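Local coordinates for Non-structural protein 5 (Modoc virus, PDB 2WA2) that probably methylates the cap of viral RNA at guanine N7 and at the ribose 2'-O, drawing the methyl group from bound S-adenosylmethionine, at residues G67-A72 against S95-Y99; V87-C91 against V152-I156; V109-G115 against I133-V139; G188-L194 against H227-S233. The protein carries 4 engineered substitutions. All blocks are in the same frame, centred on the assembly; numbering follows the deposited sequence.

Contact 1. Residues G67-A72 against S95-Y99. Engineered in segment 95-99: Ser95 (natural residue Gly). With SAM (S-adenosylmethionine), chain C.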
# COMPACT_ATOMS: atom_id res chain seq x y z
N GLY A 67 5.75 -0.65 8.96
CA GLY A 67 4.92 0.36 8.27
C GLY A 67 5.70 1.65 8.11
O GLY A 67 5.74 2.24 7.03
N THR A 68 6.34 2.07 9.19
CA THR A 68 7.16 3.28 9.16
C THR A 68 8.27 3.14 8.14
O THR A 68 8.47 4.03 7.32
CB THR A 68 7.75 3.57 10.55
OG1 THR A 68 6.68 3.87 11.46
CG2 THR A 68 8.71 4.77 10.51
N ALA A 69 8.99 2.01 8.19
CA ALA A 69 10.15 1.83 7.33
C ALA A 69 9.75 1.88 5.86
O ALA A 69 10.46 2.44 5.05
CB ALA A 69 10.84 0.50 7.67
N LYS A 70 8.60 1.28 5.53
CA LYS A 70 8.15 1.21 4.14
C LYS A 70 7.77 2.59 3.63
O LYS A 70 8.21 2.97 2.55
CB LYS A 70 6.97 0.24 3.98
CG LYS A 70 7.41 -1.24 4.00
CD LYS A 70 6.25 -2.22 4.26
CE LYS A 70 5.12 -2.11 3.27
NZ LYS A 70 4.00 -3.08 3.64
N LEU A 71 7.00 3.35 4.41
CA LEU A 71 6.58 4.69 3.94
C LEU A 71 7.81 5.58 3.86
O LEU A 71 7.92 6.37 2.93
CB LEU A 71 5.53 5.34 4.84
CG LEU A 71 4.98 6.69 4.37
CD1 LEU A 71 4.48 6.61 2.93
CD2 LEU A 71 3.91 7.23 5.33
N ALA A 72 8.71 5.45 4.83
CA ALA A 72 9.96 6.24 4.84
C ALA A 72 10.81 5.98 3.59
O ALA A 72 11.36 6.92 2.99
CB ALA A 72 10.79 5.99 6.15
N SER A 95 1.17 3.92 12.13
CA SER A 95 2.59 4.22 11.85
C SER A 95 2.76 5.19 10.70
O SER A 95 3.60 6.08 10.78
CB SER A 95 3.40 2.94 11.57
OG SER A 95 3.71 2.27 12.78
N TRP A 96 1.97 5.04 9.64
CA TRP A 96 2.05 5.98 8.52
C TRP A 96 1.66 7.39 8.94
O TRP A 96 2.21 8.37 8.46
CB TRP A 96 1.16 5.53 7.34
CG TRP A 96 1.80 4.44 6.45
CD1 TRP A 96 2.82 3.58 6.78
CD2 TRP A 96 1.46 4.14 5.08
NE1 TRP A 96 3.13 2.76 5.70
CE2 TRP A 96 2.31 3.08 4.65
CE3 TRP A 96 0.52 4.67 4.18
CZ2 TRP A 96 2.25 2.56 3.36
CZ3 TRP A 96 0.46 4.14 2.87
CH2 TRP A 96 1.32 3.09 2.49
N SER A 97 0.67 7.49 9.82
CA SER A 97 0.15 8.79 10.26
C SER A 97 1.20 9.54 11.09
O SER A 97 1.39 10.74 10.91
CB SER A 97 -1.14 8.58 11.05
OG SER A 97 -2.20 8.34 10.15
N TYR A 98 1.88 8.81 11.96
CA TYR A 98 2.95 9.36 12.79
C TYR A 98 4.15 9.69 11.94
O TYR A 98 4.84 10.68 12.18
CB TYR A 98 3.32 8.40 13.92
CG TYR A 98 2.35 8.44 15.07
CD1 TYR A 98 2.25 9.57 15.89
CD2 TYR A 98 1.51 7.36 15.34
CE1 TYR A 98 1.33 9.63 16.94
CE2 TYR A 98 0.60 7.40 16.40
CZ TYR A 98 0.52 8.53 17.18
OH TYR A 98 -0.39 8.57 18.21
N TYR A 99 4.41 8.87 10.92
CA TYR A 99 5.45 9.23 9.98
C TYR A 99 5.10 10.53 9.26
O TYR A 99 5.90 11.48 9.28
CB TYR A 99 5.77 8.10 8.98
CG TYR A 99 6.89 8.53 8.08
CD1 TYR A 99 8.22 8.49 8.52
CD2 TYR A 99 6.64 9.05 6.82
CE1 TYR A 99 9.27 8.93 7.70
CE2 TYR A 99 7.68 9.49 5.98
CZ TYR A 99 8.98 9.43 6.44
OH TYR A 99 9.98 9.87 5.59
N SAM C . -0.07 1.72 7.41
CA SAM C . -0.37 0.89 8.63
C SAM C . 0.64 1.19 9.74
O SAM C . 1.68 1.80 9.46
OXT SAM C . 0.48 0.82 10.92
CB SAM C . -0.34 -0.60 8.28
CG SAM C . -1.50 -1.05 7.41
SD SAM C . -2.89 -1.42 8.50
CE SAM C . -2.49 -3.16 8.88
C5' SAM C . -4.24 -1.73 7.34
C4' SAM C . -5.53 -1.46 8.11
O4' SAM C . -6.61 -1.19 7.26
C3' SAM C . -5.95 -2.67 8.94
O3' SAM C . -5.70 -2.36 10.29
C2' SAM C . -7.44 -2.84 8.70
O2' SAM C . -8.12 -2.93 9.92
C1' SAM C . -7.78 -1.54 7.96
N9 SAM C . -8.92 -1.68 7.06
C8 SAM C . -9.17 -2.72 6.20
N7 SAM C . -10.30 -2.47 5.53
C5 SAM C . -10.77 -1.27 5.98
C6 SAM C . -11.90 -0.52 5.64
N6 SAM C . -12.78 -0.95 4.75
N1 SAM C . -12.10 0.70 6.26
C2 SAM C . -11.22 1.16 7.20
N3 SAM C . -10.09 0.44 7.55
C4 SAM C . -9.91 -0.77 6.93
O HOH W 1 5.68 6.11 12.42

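Contact 2. Residues V87-C91 against V152-I156. With SAM (S-adenosylmethionine), chain C.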
# COMPACT_ATOMS: atom_id res chain seq x y z
N VAL A 87 -4.55 12.43 4.25
CA VAL A 87 -5.46 11.39 4.73
C VAL A 87 -4.73 10.06 4.79
O VAL A 87 -3.90 9.75 3.93
CB VAL A 87 -6.80 11.26 3.94
CG1 VAL A 87 -7.71 12.43 4.25
CG2 VAL A 87 -6.60 11.09 2.43
N ASP A 88 -5.00 9.31 5.86
CA ASP A 88 -4.41 7.99 6.00
C ASP A 88 -5.58 7.02 6.13
O ASP A 88 -6.19 6.89 7.19
CB ASP A 88 -3.46 7.95 7.19
CG ASP A 88 -2.74 6.60 7.33
OD1 ASP A 88 -2.85 5.77 6.41
OD2 ASP A 88 -2.12 6.36 8.38
N LEU A 89 -5.92 6.40 5.00
CA LEU A 89 -7.02 5.46 4.93
C LEU A 89 -6.58 4.05 5.30
O LEU A 89 -5.63 3.51 4.70
CB LEU A 89 -7.68 5.50 3.55
CG LEU A 89 -8.12 6.93 3.14
CD1 LEU A 89 -8.47 6.97 1.69
CD2 LEU A 89 -9.29 7.48 4.01
N GLY A 90 -7.24 3.47 6.29
CA GLY A 90 -6.82 2.16 6.80
C GLY A 90 -5.56 2.32 7.63
O GLY A 90 -4.54 1.71 7.35
N CYS A 91 -5.63 3.18 8.64
CA CYS A 91 -4.41 3.54 9.36
C CYS A 91 -3.94 2.46 10.33
O CYS A 91 -2.75 2.44 10.72
CB CYS A 91 -4.60 4.91 10.06
SG CYS A 91 -5.65 4.87 11.53
N VAL A 152 -3.04 11.61 -0.42
CA VAL A 152 -3.90 10.47 -0.07
C VAL A 152 -3.05 9.22 0.15
O VAL A 152 -2.39 8.74 -0.77
CB VAL A 152 -4.94 10.23 -1.16
CG1 VAL A 152 -5.74 8.94 -0.88
CG2 VAL A 152 -5.82 11.46 -1.32
N LEU A 153 -3.05 8.72 1.38
CA LEU A 153 -2.31 7.51 1.75
C LEU A 153 -3.29 6.40 2.00
O LEU A 153 -4.33 6.62 2.60
CB LEU A 153 -1.48 7.71 3.04
CG LEU A 153 -0.43 8.83 3.02
CD1 LEU A 153 0.35 8.84 4.34
CD2 LEU A 153 0.52 8.72 1.81
N CYS A 154 -2.96 5.18 1.57
CA CYS A 154 -3.85 4.06 1.90
C CYS A 154 -3.03 2.79 1.93
O CYS A 154 -2.34 2.47 0.97
CB CYS A 154 -4.94 3.93 0.85
SG CYS A 154 -6.16 2.62 1.16
N ASP A 155 -3.09 2.09 3.05
CA ASP A 155 -2.28 0.89 3.21
C ASP A 155 -3.19 -0.31 3.55
O ASP A 155 -2.85 -1.15 4.38
CB ASP A 155 -1.21 1.14 4.28
CG ASP A 155 -0.06 0.12 4.26
OD1 ASP A 155 0.25 -0.47 3.21
OD2 ASP A 155 0.57 -0.05 5.31
N ILE A 156 -4.34 -0.37 2.89
CA ILE A 156 -5.27 -1.48 3.08
C ILE A 156 -4.91 -2.68 2.18
O ILE A 156 -4.60 -2.51 1.01
CB ILE A 156 -6.72 -1.02 2.80
CG1 ILE A 156 -7.15 0.04 3.83
CG2 ILE A 156 -7.71 -2.18 2.81
CD1 ILE A 156 -8.50 0.59 3.53
N SAM C . -0.07 1.72 7.41
CA SAM C . -0.37 0.89 8.63
C SAM C . 0.64 1.19 9.74
O SAM C . 1.68 1.80 9.46
OXT SAM C . 0.48 0.82 10.92
CB SAM C . -0.34 -0.60 8.28
CG SAM C . -1.50 -1.05 7.41
SD SAM C . -2.89 -1.42 8.50
CE SAM C . -2.49 -3.16 8.88
C5' SAM C . -4.24 -1.73 7.34
C4' SAM C . -5.53 -1.46 8.11
O4' SAM C . -6.61 -1.19 7.26
C3' SAM C . -5.95 -2.67 8.94
O3' SAM C . -5.70 -2.36 10.29
C2' SAM C . -7.44 -2.84 8.70
O2' SAM C . -8.12 -2.93 9.92
C1' SAM C . -7.78 -1.54 7.96
N9 SAM C . -8.92 -1.68 7.06
C8 SAM C . -9.17 -2.72 6.20
N7 SAM C . -10.30 -2.47 5.53
C5 SAM C . -10.77 -1.27 5.98
C6 SAM C . -11.90 -0.52 5.64
N6 SAM C . -12.78 -0.95 4.75
N1 SAM C . -12.10 0.70 6.26
C2 SAM C . -11.22 1.16 7.20
N3 SAM C . -10.09 0.44 7.55
C4 SAM C . -9.91 -0.77 6.93

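Contact 3. Residues V109-G115 against I133-V139. With SAM (S-adenosylmethionine), chain C.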
# COMPACT_ATOMS: atom_id res chain seq x y z
N VAL A 109 -3.00 15.52 9.77
CA VAL A 109 -3.22 14.15 9.33
C VAL A 109 -4.58 13.68 9.85
O VAL A 109 -4.85 13.73 11.04
CB VAL A 109 -2.10 13.21 9.81
CG1 VAL A 109 -2.34 11.79 9.27
CG2 VAL A 109 -0.75 13.70 9.35
N LYS A 110 -5.43 13.28 8.93
CA LYS A 110 -6.71 12.74 9.24
C LYS A 110 -6.63 11.23 8.91
O LYS A 110 -6.55 10.82 7.72
CB LYS A 110 -7.77 13.46 8.41
CG LYS A 110 -7.83 14.98 8.70
CD LYS A 110 -9.03 15.56 7.97
CE LYS A 110 -9.21 17.06 8.21
NZ LYS A 110 -10.39 17.55 7.38
N ALA A 111 -6.66 10.44 9.97
CA ALA A 111 -6.41 8.99 9.94
C ALA A 111 -7.69 8.20 10.27
O ALA A 111 -8.44 8.55 11.20
CB ALA A 111 -5.29 8.66 10.93
N TYR A 112 -7.96 7.15 9.49
CA TYR A 112 -9.22 6.40 9.58
C TYR A 112 -8.97 4.91 9.53
O TYR A 112 -8.18 4.44 8.70
CB TYR A 112 -10.17 6.82 8.43
CG TYR A 112 -10.49 8.29 8.44
CD1 TYR A 112 -11.55 8.78 9.21
CD2 TYR A 112 -9.70 9.21 7.73
CE1 TYR A 112 -11.84 10.15 9.24
CE2 TYR A 112 -9.98 10.60 7.75
CZ TYR A 112 -11.04 11.04 8.51
OH TYR A 112 -11.34 12.39 8.55
N THR A 113 -9.65 4.15 10.39
CA THR A 113 -9.52 2.70 10.33
C THR A 113 -10.74 2.01 10.94
O THR A 113 -11.49 2.62 11.72
CB THR A 113 -8.17 2.24 10.98
OG1 THR A 113 -7.77 0.98 10.42
CG2 THR A 113 -8.25 2.22 12.51
N LEU A 114 -10.96 0.76 10.55
CA LEU A 114 -12.09 -0.02 11.03
C LEU A 114 -12.03 -0.19 12.56
O LEU A 114 -12.97 0.17 13.25
CB LEU A 114 -12.10 -1.39 10.39
CG LEU A 114 -12.92 -1.68 9.16
CD1 LEU A 114 -12.88 -3.18 9.00
CD2 LEU A 114 -14.38 -1.20 9.29
N GLY A 115 -10.94 -0.76 13.06
CA GLY A 115 -10.68 -0.83 14.50
C GLY A 115 -11.71 -1.69 15.21
O GLY A 115 -11.85 -1.61 16.43
N ILE A 133 -2.29 14.93 14.26
CA ILE A 133 -3.13 13.78 13.84
C ILE A 133 -4.47 13.75 14.56
O ILE A 133 -4.52 14.00 15.78
CB ILE A 133 -2.42 12.41 14.04
CG1 ILE A 133 -1.01 12.44 13.48
CG2 ILE A 133 -3.22 11.27 13.34
CD1 ILE A 133 -0.06 11.45 14.14
N THR A 134 -5.52 13.49 13.79
CA THR A 134 -6.82 13.08 14.29
C THR A 134 -7.07 11.64 13.87
O THR A 134 -7.22 11.35 12.67
CB THR A 134 -7.96 13.96 13.74
OG1 THR A 134 -7.71 15.32 14.10
CG2 THR A 134 -9.30 13.50 14.32
N PHE A 135 -7.11 10.73 14.85
CA PHE A 135 -7.43 9.33 14.58
C PHE A 135 -8.92 9.13 14.74
O PHE A 135 -9.52 9.59 15.73
CB PHE A 135 -6.70 8.40 15.53
CG PHE A 135 -5.25 8.24 15.22
CD1 PHE A 135 -4.84 7.47 14.14
CD2 PHE A 135 -4.28 8.81 16.03
CE1 PHE A 135 -3.46 7.31 13.85
CE2 PHE A 135 -2.94 8.66 15.76
CZ PHE A 135 -2.53 7.90 14.66
N LYS A 136 -9.51 8.48 13.75
CA LYS A 136 -10.88 8.02 13.86
C LYS A 136 -11.03 6.52 13.58
O LYS A 136 -10.89 6.08 12.44
CB LYS A 136 -11.82 8.87 13.01
CG LYS A 136 -13.29 8.79 13.52
CD LYS A 136 -13.87 10.17 13.88
CE LYS A 136 -14.41 10.93 12.63
NZ LYS A 136 -15.50 10.24 11.81
N SER A 137 -11.30 5.75 14.62
CA SER A 137 -11.64 4.34 14.46
C SER A 137 -13.13 4.19 14.20
O SER A 137 -13.89 5.18 14.20
CB SER A 137 -11.21 3.50 15.68
OG SER A 137 -9.82 3.66 15.89
N LYS A 138 -13.55 2.96 13.95
CA LYS A 138 -14.93 2.62 13.67
C LYS A 138 -15.46 3.36 12.45
O LYS A 138 -16.56 3.94 12.47
CB LYS A 138 -15.81 2.87 14.92
CG LYS A 138 -15.16 2.42 16.20
CD LYS A 138 -15.09 0.94 16.30
CE LYS A 138 -14.57 0.55 17.71
NZ LYS A 138 -14.30 -0.91 17.72
N VAL A 139 -14.68 3.31 11.37
CA VAL A 139 -15.05 3.88 10.07
C VAL A 139 -14.63 2.89 8.99
O VAL A 139 -13.48 2.40 8.99
CB VAL A 139 -14.33 5.26 9.81
CG1 VAL A 139 -14.58 5.72 8.40
CG2 VAL A 139 -14.84 6.33 10.77
N SAM C . -0.07 1.72 7.41
CA SAM C . -0.37 0.89 8.63
C SAM C . 0.64 1.19 9.74
O SAM C . 1.68 1.80 9.46
OXT SAM C . 0.48 0.82 10.92
CB SAM C . -0.34 -0.60 8.28
CG SAM C . -1.50 -1.05 7.41
SD SAM C . -2.89 -1.42 8.50
CE SAM C . -2.49 -3.16 8.88
C5' SAM C . -4.24 -1.73 7.34
C4' SAM C . -5.53 -1.46 8.11
O4' SAM C . -6.61 -1.19 7.26
C3' SAM C . -5.95 -2.67 8.94
O3' SAM C . -5.70 -2.36 10.29
C2' SAM C . -7.44 -2.84 8.70
O2' SAM C . -8.12 -2.93 9.92
C1' SAM C . -7.78 -1.54 7.96
N9 SAM C . -8.92 -1.68 7.06
C8 SAM C . -9.17 -2.72 6.20
N7 SAM C . -10.30 -2.47 5.53
C5 SAM C . -10.77 -1.27 5.98
C6 SAM C . -11.90 -0.52 5.64
N6 SAM C . -12.78 -0.95 4.75
N1 SAM C . -12.10 0.70 6.26
C2 SAM C . -11.22 1.16 7.20
N3 SAM C . -10.09 0.44 7.55
C4 SAM C . -9.91 -0.77 6.93
O HOH W 2 -5.87 16.55 12.41

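Contact 4. Residues G188-L194 against H227-S233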
# COMPACT_ATOMS: atom_id res chain seq x y z
N GLY A 188 -1.02 14.27 -4.25
CA GLY A 188 -0.07 13.18 -4.12
C GLY A 188 -0.78 11.95 -3.55
O GLY A 188 -1.86 12.05 -2.94
N PHE A 189 -0.19 10.78 -3.78
CA PHE A 189 -0.83 9.55 -3.30
C PHE A 189 0.17 8.39 -3.14
O PHE A 189 1.23 8.34 -3.79
CB PHE A 189 -2.05 9.16 -4.17
CG PHE A 189 -1.73 9.04 -5.65
CD1 PHE A 189 -1.14 7.87 -6.17
CD2 PHE A 189 -2.01 10.10 -6.52
CE1 PHE A 189 -0.84 7.78 -7.54
CE2 PHE A 189 -1.71 9.99 -7.89
CZ PHE A 189 -1.12 8.84 -8.38
N CYS A 190 -0.16 7.47 -2.24
CA CYS A 190 0.66 6.28 -2.07
C CYS A 190 -0.32 5.25 -1.55
O CYS A 190 -0.81 5.39 -0.44
CB CYS A 190 1.81 6.52 -1.09
SG CYS A 190 2.75 5.09 -0.69
N VAL A 191 -0.58 4.24 -2.38
CA VAL A 191 -1.68 3.30 -2.18
C VAL A 191 -1.13 1.86 -2.28
O VAL A 191 -0.56 1.48 -3.31
CB VAL A 191 -2.79 3.50 -3.24
CG1 VAL A 191 -3.89 2.48 -3.02
CG2 VAL A 191 -3.36 4.99 -3.17
N LYS A 192 -1.33 1.07 -1.23
CA LYS A 192 -1.03 -0.37 -1.30
C LYS A 192 -1.85 -1.10 -2.37
O LYS A 192 -3.08 -0.94 -2.46
CB LYS A 192 -1.23 -1.04 0.06
CG LYS A 192 -0.70 -2.48 0.11
CD LYS A 192 -0.84 -3.09 1.52
CE LYS A 192 -0.63 -4.59 1.43
NZ LYS A 192 -0.44 -5.19 2.81
N VAL A 193 -1.16 -1.92 -3.17
CA VAL A 193 -1.81 -2.79 -4.15
C VAL A 193 -1.43 -4.22 -3.75
O VAL A 193 -0.35 -4.69 -4.07
CB VAL A 193 -1.38 -2.47 -5.61
CG1 VAL A 193 -2.18 -3.32 -6.62
CG2 VAL A 193 -1.58 -0.96 -5.93
N LEU A 194 -2.32 -4.88 -3.02
CA LEU A 194 -1.99 -6.17 -2.41
C LEU A 194 -1.67 -7.23 -3.46
O LEU A 194 -0.71 -7.96 -3.33
CB LEU A 194 -3.19 -6.66 -1.59
CG LEU A 194 -3.05 -8.08 -1.01
CD1 LEU A 194 -1.89 -8.10 -0.02
CD2 LEU A 194 -4.41 -8.45 -0.36
N HIS A 227 3.25 -10.07 -2.53
CA HIS A 227 3.54 -9.46 -3.82
C HIS A 227 3.11 -7.99 -3.79
O HIS A 227 3.02 -7.36 -4.85
CB HIS A 227 2.78 -10.20 -4.90
CG HIS A 227 3.43 -10.19 -6.25
ND1 HIS A 227 3.67 -9.03 -6.96
CD2 HIS A 227 3.84 -11.21 -7.05
CE1 HIS A 227 4.21 -9.34 -8.13
NE2 HIS A 227 4.31 -10.65 -8.21
N GLU A 228 2.86 -7.43 -2.58
CA GLU A 228 2.38 -6.02 -2.45
C GLU A 228 3.28 -5.05 -3.20
O GLU A 228 4.51 -5.14 -3.16
CB GLU A 228 2.25 -5.55 -0.99
CG GLU A 228 3.62 -5.42 -0.30
CD GLU A 228 3.54 -5.29 1.21
OE1 GLU A 228 2.44 -5.48 1.75
OE2 GLU A 228 4.59 -5.02 1.84
N MET A 229 2.65 -4.15 -3.93
CA MET A 229 3.36 -3.03 -4.54
C MET A 229 2.59 -1.73 -4.24
O MET A 229 1.46 -1.77 -3.71
CB MET A 229 3.53 -3.28 -6.04
CG MET A 229 4.45 -4.48 -6.31
SD MET A 229 4.53 -4.96 -8.04
CE MET A 229 5.43 -3.54 -8.76
N TYR A 230 3.20 -0.58 -4.51
CA TYR A 230 2.63 0.68 -4.08
C TYR A 230 2.37 1.60 -5.25
O TYR A 230 3.28 1.88 -6.03
CB TYR A 230 3.46 1.36 -3.00
CG TYR A 230 3.28 0.63 -1.68
CD1 TYR A 230 2.27 1.03 -0.79
CD2 TYR A 230 4.06 -0.48 -1.37
CE1 TYR A 230 2.07 0.35 0.41
CE2 TYR A 230 3.85 -1.19 -0.15
CZ TYR A 230 2.85 -0.75 0.72
OH TYR A 230 2.61 -1.45 1.89
N PHE A 231 1.13 2.02 -5.41
CA PHE A 231 0.77 2.91 -6.51
C PHE A 231 1.03 4.32 -5.98
O PHE A 231 0.38 4.75 -5.01
CB PHE A 231 -0.70 2.71 -6.93
CG PHE A 231 -1.17 3.65 -8.01
CD1 PHE A 231 -0.59 3.62 -9.29
CD2 PHE A 231 -2.22 4.54 -7.77
CE1 PHE A 231 -1.03 4.49 -10.31
CE2 PHE A 231 -2.68 5.42 -8.80
CZ PHE A 231 -2.08 5.41 -10.05
N VAL A 232 1.98 5.01 -6.62
CA VAL A 232 2.54 6.24 -6.08
C VAL A 232 2.52 7.39 -7.12
O VAL A 232 2.60 7.15 -8.34
CB VAL A 232 3.99 6.03 -5.50
CG1 VAL A 232 4.04 5.01 -4.31
CG2 VAL A 232 4.97 5.58 -6.61
N SER A 233 2.39 8.62 -6.64
CA SER A 233 2.31 9.78 -7.51
C SER A 233 3.68 10.25 -8.01
O SER A 233 3.75 10.84 -9.07
CB SER A 233 1.59 10.95 -6.80
OG SER A 233 2.12 11.13 -5.52
O HOH W 3 0.40 -10.37 -2.52

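Contact 1. Residues G67-A72 against S95-Y99
Leu71, Trp96 and Tyr99 carry most of the surface buried where two helices of the methyltransferase core cross at -51°, their segment axes 8.6 Å apart. Leu71 is the wedge between the two aromatic rings. Its CB lies over one face of the Trp96 indole, 3.8 Å from the centroid of the five-membered ring in a CH-pi contact, and its CD2 reaches CD2 of Tyr99 at 3.6 Å. The next residue, Ala72, sets its CB 3.7 Å from CE1 of the Tyr99 ring, whose hydroxyl is hydrogen-bonded to Asp75.

The opposite face of the indole belongs to the cofactor, whose amino nitrogen sits over it. At the ring edge, Trp96 NE1 gives a weak hydrogen bond to Gly67 O (3.0 Å). Gly67 CA lies 3.7 Å from SAM O, an approach that a CB would obstruct. Engineered Ser95 (naturally glycine) and Trp96 send weak backbone bonds to the SAM carboxylate, and a water joins Thr68 OG1 to Ser95 O, 2.6 Å from each. Apolar packing therefore dominates, with few and mostly weak polar links, and the same indole that packs between the helices also lines the methionine end of the SAM pocket.

Contact 2. Residues V87-C91 against V152-I156
Residues 87-91 belong to the glycine-rich motif of Rossmann-like methyltransferases, a strand followed by a tight loop that receives S-adenosylmethionine; here they run beside the parallel strand 151-154, in the middle of the sheet. The bonding alternates as parallel strands require. Leu153 sits between Val87 and Leu89, its N donating to Val87 O (2.9 Å) and its O accepting from Leu89 N (2.9 Å); a weaker bond from Asp155 N to Leu89 O (3.3 Å) follows where the strands give way to loop.

On the face of Val87, Leu89, Val152 and Cys154 the side chains are apolar, as in the 3.8 Å approach of Val87 CG2 to Val152 CG2, and helix 163-183 packs over them. Asp88 and Leu153 face the other way, toward Trp96, and Asp88 is hydrogen-bonded to Ser97.

Past the strands both segments turn to the ligand. Gly90 has a positive phi, and a CB there would clash with Ile156 CG1. Its CA lies 3.4 Å from SAM O4'. Asp155 OD2 accepts a 2.8 Å hydrogen bond from the SAM amino nitrogen. The chemistry thus divides along the pair: backbone bonds and hydrocarbon fix the strands, whereas at their C-terminal ends a carboxylate binds the cofactor's amino group and a glycine packs against its ribose.

Contact 3. Residues V109-G115 against I133-V139
This is a parallel beta pairing at one margin of the Rossmann-like sheet of the methyltransferase fold, where 133-136 is an outermost strand and 106-112 its inner neighbour. The short strands lie 4.8 Å apart with their axes at 15°. Four bonds stitch them: Thr134 N to Val109 O (2.8 Å), Ala111 N to Thr134 O (2.9 Å), Lys136 N to Ala111 O (2.8 Å) and Thr113 N to Lys136 O (3.1 Å).

The two faces differ. Val109, Ala111, Ile133 and Phe135 form an apolar side, on which Ala111 CB meets Phe135 CD1 at 3.5 Å and helix 95-101 packs. Lys110, Tyr112, Thr134 and Lys136 lie on the other, more open side, where a water links Val109 O and Thr134 OG1 and Tyr112 CD1 packs against Lys136 CB (3.8 Å).

Beyond the strands the segments stay side by side and become part of the cofactor site, but the regular bonding slips by a residue: Val139 N donates to Thr113 O (3.3 Å) and Lys138 N to Leu114 O (2.9 Å). Both loops reach the adenine, Leu114 N lying 3.1 Å from SAM N3 and Val139 O 3.1 Å from SAM C2. Farthest along, Lys138 folds its side chain back so that NZ bonds to Gly115 O at 2.9 Å.

Contact 4. Residues G188-L194 against H227-S233
Two phenylalanines anchor the apolar side of this antiparallel pair. The Phe189 and Phe231 rings are nearly parallel (24°) but slid apart, centroids 4.9 Å from each other, and Phe189 CE1 approaches Phe231 CE2 at 3.2 Å. Phe231 CB also meets Val193 CG2 (3.9 Å), and Ser233 CB lies over the Phe189 ring in a CH-pi contact.

Two hydrogen-bonded pairs follow. Val191 N donates to Phe231 O (2.8 Å). Phe231 N returns a bond to Val191 O (2.7 Å). Val193 N to Met229 O (2.7 Å) and Met229 N to Val193 O (3.1 Å) form the second. Ser233 OG accepts from Phe189 N (2.9 Å) and Ser233 N donates to Phe189 O (3.1 Å).

The other face starts with Cys190 and Val232 and grows polar: Lys192 CB packs on Tyr230 CE1 (3.6 Å), then Lys192 NZ forms a salt bridge, its hydrogen bond weak, with Glu228 OE1 (3.1 Å). Lys192 also bonds to Gly157 O, Tyr230 to Asp155, and Glu228 to Ser222 and Lys70. Lys70, Asp155, Lys192 and Glu228 are consistent with the flaviviral K-D-K-E tetrad. The pair thus joins an apolar face to a charged one bearing Glu228 and Lys192, whose side chain is about 6 Å from SAM.

How the contacts relate
Three of the four contacts are strand pairs of one mixed sheet, and contact 1 is the partly buried helix pair packed against it. Contacts 2 and 4 are buried and joined directly, since strands 151-154 and 188-193 are neighbours; contact 3, at a sheet margin, is more open and lies about 20 Å from contact 4, centre to centre. Parallel pairing in contacts 2 and 3 puts loops at the cofactor, at its methionine and ribose parts and mainly its adenine respectively, whereas antiparallel contact 4 supplies charged side chains. Contact 1 relies on aromatic packing, yet Lys70 forms a salt bridge to Glu228 of contact 4, and Ser97 is hydrogen-bonded to Asp88 of contact 2.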